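Local coordinates for bifunctional protein PutA (Bradyrhizobium diazoefficiens, PDB 6BSN), which probably oxidises proline to glutamate in two steps, using an FAD-dependent proline dehydrogenase and an NAD-dependent aldehyde dehydrogenase joined in one chain, at residues D349-R354 against G362-T367; T646-G651 against F977-T982. The protein carries 1 engineered substitution. All coordinates share one frame; numbering follows the deposited sequence.

Contact 1 of 2, residues D349-R354 against G362-T367; sequences DTEIKR and GYPVFT. With FDA (dihydroflavine-adenine dinucleotide), chain C; SO4 (sulfate ion), chain O.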
# COMPACT_ATOMS: atom_id res chain seq x y z
N ASP A 349 4.83 3.39 35.32
CA ASP A 349 5.39 2.30 34.52
C ASP A 349 5.32 0.98 35.25
O ASP A 349 5.04 -0.07 34.65
CB ASP A 349 6.85 2.60 34.15
CG ASP A 349 6.97 3.82 33.27
OD1 ASP A 349 6.72 3.71 32.06
OD2 ASP A 349 7.27 4.91 33.81
N THR A 350 5.56 1.00 36.56
CA THR A 350 5.45 -0.21 37.37
C THR A 350 4.04 -0.77 37.32
O THR A 350 3.84 -1.98 37.17
CB THR A 350 5.88 0.09 38.80
OG1 THR A 350 7.27 0.42 38.81
CG2 THR A 350 5.64 -1.09 39.70
N GLU A 351 3.04 0.10 37.48
CA GLU A 351 1.66 -0.38 37.46
C GLU A 351 1.30 -1.00 36.12
O GLU A 351 0.59 -2.01 36.07
CB GLU A 351 0.70 0.75 37.82
CG GLU A 351 0.99 1.44 39.17
CD GLU A 351 0.89 0.51 40.36
OE1 GLU A 351 1.21 0.96 41.49
OE2 GLU A 351 0.47 -0.65 40.18
N ILE A 352 1.74 -0.40 35.01
CA ILE A 352 1.44 -0.97 33.70
C ILE A 352 2.06 -2.37 33.58
O ILE A 352 1.37 -3.35 33.29
CB ILE A 352 1.93 -0.05 32.57
CG1 ILE A 352 1.25 1.32 32.64
CG2 ILE A 352 1.64 -0.70 31.21
CD1 ILE A 352 -0.26 1.24 32.76
N LYS A 353 3.37 -2.46 33.80
CA LYS A 353 4.08 -3.73 33.69
C LYS A 353 3.45 -4.79 34.58
O LYS A 353 3.22 -5.93 34.15
CB LYS A 353 5.56 -3.53 34.06
CG LYS A 353 6.44 -4.81 33.93
CD LYS A 353 7.91 -4.47 33.99
CE LYS A 353 8.77 -5.67 33.57
NZ LYS A 353 10.24 -5.46 33.88
N ARG A 354 3.14 -4.42 35.83
CA ARG A 354 2.61 -5.40 36.77
C ARG A 354 1.26 -5.95 36.32
O ARG A 354 1.00 -7.15 36.47
CB ARG A 354 2.48 -4.78 38.16
CG ARG A 354 3.77 -4.82 38.98
CD ARG A 354 3.55 -3.97 40.27
NE ARG A 354 4.71 -4.00 41.17
CZ ARG A 354 4.65 -3.82 42.49
NH1 ARG A 354 5.75 -3.88 43.21
NH2 ARG A 354 3.49 -3.59 43.08
N GLY A 362 -7.48 -5.31 33.83
CA GLY A 362 -7.43 -3.88 33.56
C GLY A 362 -6.33 -3.27 34.39
O GLY A 362 -5.69 -3.94 35.22
N TYR A 363 -6.10 -1.98 34.17
CA TYR A 363 -5.08 -1.24 34.89
C TYR A 363 -5.68 -0.43 36.04
O TYR A 363 -6.72 0.22 35.86
CB TYR A 363 -4.33 -0.29 33.96
CG TYR A 363 -3.67 -1.00 32.82
CD1 TYR A 363 -4.27 -1.04 31.56
CD2 TYR A 363 -2.47 -1.69 33.01
CE1 TYR A 363 -3.67 -1.72 30.50
CE2 TYR A 363 -1.86 -2.36 31.96
CZ TYR A 363 -2.47 -2.37 30.70
OH TYR A 363 -1.88 -3.05 29.66
N PRO A 364 -5.07 -0.45 37.23
CA PRO A 364 -5.54 0.41 38.32
C PRO A 364 -5.30 1.89 38.06
O PRO A 364 -5.86 2.73 38.78
CB PRO A 364 -4.72 -0.07 39.52
CG PRO A 364 -3.43 -0.53 38.91
CD PRO A 364 -3.89 -1.24 37.64
N VAL A 365 -4.48 2.23 37.08
CA VAL A 365 -4.18 3.62 36.77
C VAL A 365 -4.75 3.98 35.41
O VAL A 365 -5.00 3.11 34.56
CB VAL A 365 -2.66 3.89 36.81
CG1 VAL A 365 -2.16 3.84 38.22
CG2 VAL A 365 -1.94 2.87 35.92
N PHE A 366 -4.96 5.27 35.19
CA PHE A 366 -5.22 5.76 33.84
C PHE A 366 -4.00 5.51 32.97
O PHE A 366 -2.86 5.44 33.46
CB PHE A 366 -5.60 7.25 33.88
CG PHE A 366 -6.81 7.52 34.76
CD1 PHE A 366 -8.08 7.11 34.36
CD2 PHE A 366 -6.67 8.14 35.99
CE1 PHE A 366 -9.19 7.33 35.17
CE2 PHE A 366 -7.78 8.36 36.81
CZ PHE A 366 -9.03 7.96 36.41
N THR A 367 -4.24 5.37 31.66
CA THR A 367 -3.17 5.13 30.70
C THR A 367 -2.94 6.31 29.77
O THR A 367 -1.99 6.30 29.00
CB THR A 367 -3.45 3.87 29.86
OG1 THR A 367 -4.76 3.94 29.26
CG2 THR A 367 -3.40 2.63 30.73
PA FDA C . 3.44 16.15 35.43
O1A FDA C . 4.41 16.30 34.22
O2A FDA C . 2.24 16.92 35.48
O5B FDA C . 2.76 14.85 35.59
C5B FDA C . 3.53 13.66 35.51
C4B FDA C . 2.70 12.47 35.99
O4B FDA C . 1.67 12.14 35.10
C3B FDA C . 3.44 11.18 36.16
O3B FDA C . 4.16 11.18 37.32
C2B FDA C . 2.35 10.19 36.17
O2B FDA C . 1.79 10.10 37.43
C1B FDA C . 1.37 10.79 35.20
N9A FDA C . 1.42 10.19 33.88
C8A FDA C . 2.45 10.25 32.94
N7A FDA C . 2.09 9.56 31.87
C5A FDA C . 0.81 9.03 32.05
C6A FDA C . -0.05 8.26 31.30
N6A FDA C . 0.32 7.83 29.98
N1A FDA C . -1.25 7.91 31.78
C2A FDA C . -1.65 8.29 33.01
N3A FDA C . -0.83 9.05 33.78
C4A FDA C . 0.37 9.43 33.34
N1 FDA C . 4.11 10.18 44.08
C2 FDA C . 3.53 9.02 44.67
O2 FDA C . 3.12 8.03 43.81
N3 FDA C . 3.39 8.90 46.07
C4 FDA C . 3.84 9.95 46.90
O4 FDA C . 3.71 9.88 48.27
C4X FDA C . 4.44 11.17 46.29
N5 FDA C . 4.93 12.23 47.13
C5X FDA C . 5.32 13.48 46.50
C6 FDA C . 5.63 14.66 47.37
C7 FDA C . 5.94 15.89 46.74
C7M FDA C . 6.26 17.09 47.60
C8 FDA C . 5.96 16.01 45.31
C8M FDA C . 6.28 17.31 44.61
C9 FDA C . 5.66 14.89 44.50
C9A FDA C . 5.33 13.60 45.14
N10 FDA C . 5.11 12.43 44.31
C10 FDA C . 4.56 11.26 44.93
C1' FDA C . 5.46 12.39 42.88
C2' FDA C . 4.24 12.69 42.02
O2' FDA C . 3.31 11.67 42.13
C3' FDA C . 4.63 12.87 40.56
O3' FDA C . 5.24 11.70 40.18
C4' FDA C . 5.59 14.01 40.23
O4' FDA C . 5.46 15.05 41.14
C5' FDA C . 5.33 14.56 38.84
O5' FDA C . 3.98 14.94 38.68
P FDA C . 3.51 16.42 38.28
O1P FDA C . 2.08 16.90 38.70
O2P FDA C . 4.73 17.24 38.83
O3P FDA C . 4.06 16.48 36.74
S SO4 O . 8.30 -4.81 40.81
O1 SO4 O . 9.55 -4.64 40.06
O2 SO4 O . 7.19 -4.17 40.12
O3 SO4 O . 8.49 -4.21 42.13
O4 SO4 O . 7.99 -6.24 40.92
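Glu351 and Ile352, on one flank of a helix, lie nearest the loop that follows that helix; the CA atoms of Ile352 and Tyr363 are 6.6 Å apart, and no hydrogen bond joins the two segments, the contact being van der Waals packing, mostly of side chains. Ile352 gives the largest share of any residue. With CG1 beside the backbone N and a second turn of the same sense (chi2 -50°), its CD1 is carried to the loop and meets Tyr363 CD2 at 3.7 Å, the two side chains crossing at about a right angle. The same methyl touches Val365 CG2 at 3.9 Å and Thr367 CG2 at 4.0 Å, so three loop residues share one isoleucine branch. The Tyr363 ring also turns its edge to the helix backbone, Ile352 O lying in the ring plane 3.6 Å from CE2, while its hydroxyl is hydrogen-bonded to Pro503 O and Gln356 NE2. Glu351 adds its aliphatic part, CB 3.9 Å from Val365 CG2; bending at chi2 brings OE2 near Pro364 CG, while OE1 accepts a hydrogen bond from Ala284 N. Beyond the apolar patch, Thr367 O accepts a hydrogen bond from N6A of the reduced FAD at 2.9 Å, which ties the loop to the adenine. On the helix, Arg354 leads away from the loop, grips a sulfate, probably from the crystallisation liquor, by two nearly straight bonds, one of them NE to O2 at 2.7 Å, and makes a salt bridge with Asp285. A leucine in place of Arg354 would probably leave the sulfate without these two donors and Asp285 without its cationic mate. The chemistry is thus divided: hydrocarbon contacts set the loop against the helix, whereas Thr367 meets the cofactor and Arg354 lines a bound-proline pocket.

Contact 2 of 2, residues T646-G651 against F977-T982; sequences TMRGRG and FATEQT. With PRO (proline), chain E.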
# COMPACT_ATOMS: atom_id res chain seq x y z
N THR A 646 5.62 -30.39 3.91
CA THR A 646 4.70 -30.50 5.02
C THR A 646 5.42 -31.14 6.19
O THR A 646 6.57 -31.59 6.08
CB THR A 646 3.45 -31.33 4.65
OG1 THR A 646 3.85 -32.52 3.95
CG2 THR A 646 2.46 -30.54 3.78
N MET A 647 4.72 -31.22 7.31
CA MET A 647 5.21 -31.92 8.47
C MET A 647 4.07 -32.75 9.03
O MET A 647 2.93 -32.30 9.04
CB MET A 647 5.74 -30.94 9.53
CG MET A 647 7.09 -30.35 9.19
SD MET A 647 7.75 -29.40 10.57
CE MET A 647 6.89 -27.85 10.31
N ARG A 648 4.36 -33.97 9.47
CA ARG A 648 3.30 -34.82 9.96
C ARG A 648 3.77 -35.53 11.22
O ARG A 648 4.96 -35.61 11.51
CB ARG A 648 2.83 -35.82 8.89
CG ARG A 648 3.94 -36.56 8.16
CD ARG A 648 3.41 -37.19 6.84
NE ARG A 648 2.44 -38.27 7.03
CZ ARG A 648 1.65 -38.77 6.07
NH1 ARG A 648 0.80 -39.76 6.34
NH2 ARG A 648 1.68 -38.28 4.83
N GLY A 649 2.80 -36.04 11.97
CA GLY A 649 3.11 -36.74 13.20
C GLY A 649 4.08 -37.88 12.98
O GLY A 649 4.13 -38.44 11.89
N ARG A 650 4.86 -38.23 14.00
CA ARG A 650 5.85 -39.30 13.87
C ARG A 650 5.29 -40.66 14.23
O ARG A 650 5.67 -41.66 13.61
CB ARG A 650 7.06 -39.02 14.76
CG ARG A 650 7.88 -37.82 14.36
CD ARG A 650 9.13 -37.70 15.23
NE ARG A 650 10.19 -37.03 14.49
CZ ARG A 650 11.07 -37.67 13.72
NH1 ARG A 650 11.03 -38.99 13.60
NH2 ARG A 650 11.99 -36.98 13.06
N GLY A 651 4.41 -40.72 15.23
CA GLY A 651 3.94 -41.98 15.78
C GLY A 651 3.44 -41.84 17.21
O GLY A 651 2.66 -40.93 17.51
N PHE A 977 8.64 -32.75 17.16
CA PHE A 977 7.73 -33.88 17.31
C PHE A 977 7.18 -34.38 15.98
O PHE A 977 6.30 -35.26 15.97
CB PHE A 977 6.54 -33.50 18.22
CG PHE A 977 6.93 -33.12 19.62
CD1 PHE A 977 6.79 -34.03 20.66
CD2 PHE A 977 7.42 -31.85 19.91
CE1 PHE A 977 7.13 -33.69 21.96
CE2 PHE A 977 7.75 -31.49 21.20
CZ PHE A 977 7.62 -32.42 22.23
N ALA A 978 7.65 -33.83 14.87
CA ALA A 978 7.09 -34.11 13.56
C ALA A 978 8.22 -34.57 12.65
O ALA A 978 9.40 -34.46 12.99
CB ALA A 978 6.37 -32.89 12.97
N THR A 979 7.83 -35.09 11.49
CA THR A 979 8.77 -35.42 10.44
C THR A 979 8.33 -34.69 9.17
O THR A 979 7.15 -34.40 9.00
CB THR A 979 8.87 -36.95 10.23
OG1 THR A 979 9.97 -37.27 9.38
CG2 THR A 979 7.60 -37.51 9.63
N GLU A 980 9.29 -34.38 8.30
CA GLU A 980 9.01 -33.61 7.10
C GLU A 980 8.61 -34.51 5.94
O GLU A 980 9.04 -35.67 5.86
CB GLU A 980 10.24 -32.81 6.68
CG GLU A 980 10.73 -31.75 7.65
CD GLU A 980 12.16 -31.35 7.34
OE1 GLU A 980 12.35 -30.41 6.55
OE2 GLU A 980 13.09 -32.02 7.83
N GLN A 981 7.84 -33.96 5.00
CA GLN A 981 7.50 -34.69 3.79
C GLN A 981 7.52 -33.74 2.60
O GLN A 981 6.89 -32.68 2.63
CB GLN A 981 6.12 -35.36 3.91
CG GLN A 981 5.69 -36.11 2.69
CD GLN A 981 4.62 -37.12 3.01
OE1 GLN A 981 3.46 -36.78 3.14
NE2 GLN A 981 5.03 -38.39 3.18
N THR A 982 8.25 -34.12 1.57
CA THR A 982 8.23 -33.39 0.32
C THR A 982 7.38 -34.17 -0.67
O THR A 982 7.53 -35.39 -0.79
CB THR A 982 9.65 -33.20 -0.21
OG1 THR A 982 10.46 -32.65 0.82
CG2 THR A 982 9.66 -32.29 -1.42
N PRO E . 11.31 -32.36 12.59
CA PRO E . 12.72 -32.16 12.34
C PRO E . 13.50 -32.17 13.67
O PRO E . 14.14 -31.15 14.07
CB PRO E . 12.92 -30.87 11.60
CG PRO E . 11.53 -30.49 11.10
CD PRO E . 10.59 -31.62 11.60
OXT PRO E . 13.49 -33.23 14.36
O HOH W 1 4.23 -32.50 1.47
O HOH W 2 12.64 -38.02 10.04
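Arg648 and Thr979 form an antiparallel hydrogen-bonded pair, and Thr646 with Gln981 forms a second; all four backbone bonds measure 2.9 Å. Between them Met647 faces Glu980 in a non-hydrogen-bonded pair, its CA 3.2 Å from Thr979 O in a CA-H...O contact. On the face they share, Arg648 NH2 donates to Gln981 OE1 at 2.9 Å. The acceptor lies at the guanidinium edge although the two planes stand 76° apart; a bend at chi3 (-67°) brings the arginine back over its neighbour strand. In the second subunit, Ile932 O and Asp933 O also accept from Arg648 NH2 and NH1, and Val937 O from Gln981 NE2. Arg650 reaches the other strand differently, Thr979 CB standing over one guanidinium face and NE making a weak bond to Ala978 O. That carbonyl also accepts from the nitrogen of a bound proline at 2.9 Å, while Met647 SD and Glu980 CG border the ligand ring. Asn678 is hydrogen-bonded to Arg650 N and Phe977 O, bridging the segments where the ladder ends. Helix 604-629 packs on Met647 and Ala978, helix 664-675 on Phe977, and at Thr982 the sheet continues into a strand of the second subunit.

How the contacts relate
Contact 1 comes first along the chain and is closed before contact 2 opens; their centres lie 44 Å apart and their nearest atoms about 29 Å, so neither touches the other. They share no sheet or helix. Residues 349-354 and 362-367 belong to the proline dehydrogenase part, where helix 348-357 and its following loop flank the FAD, whereas 646-651 and 977-982 pair strands 641-656 and 978-986, distant in sequence, of one mixed sheet in the aldehyde dehydrogenase part. Both contacts meet the second subunit, and each borders a bound proline at a separate site. The separation fits a bifunctional enzyme whose two catalytic units are distinct domains of one chain.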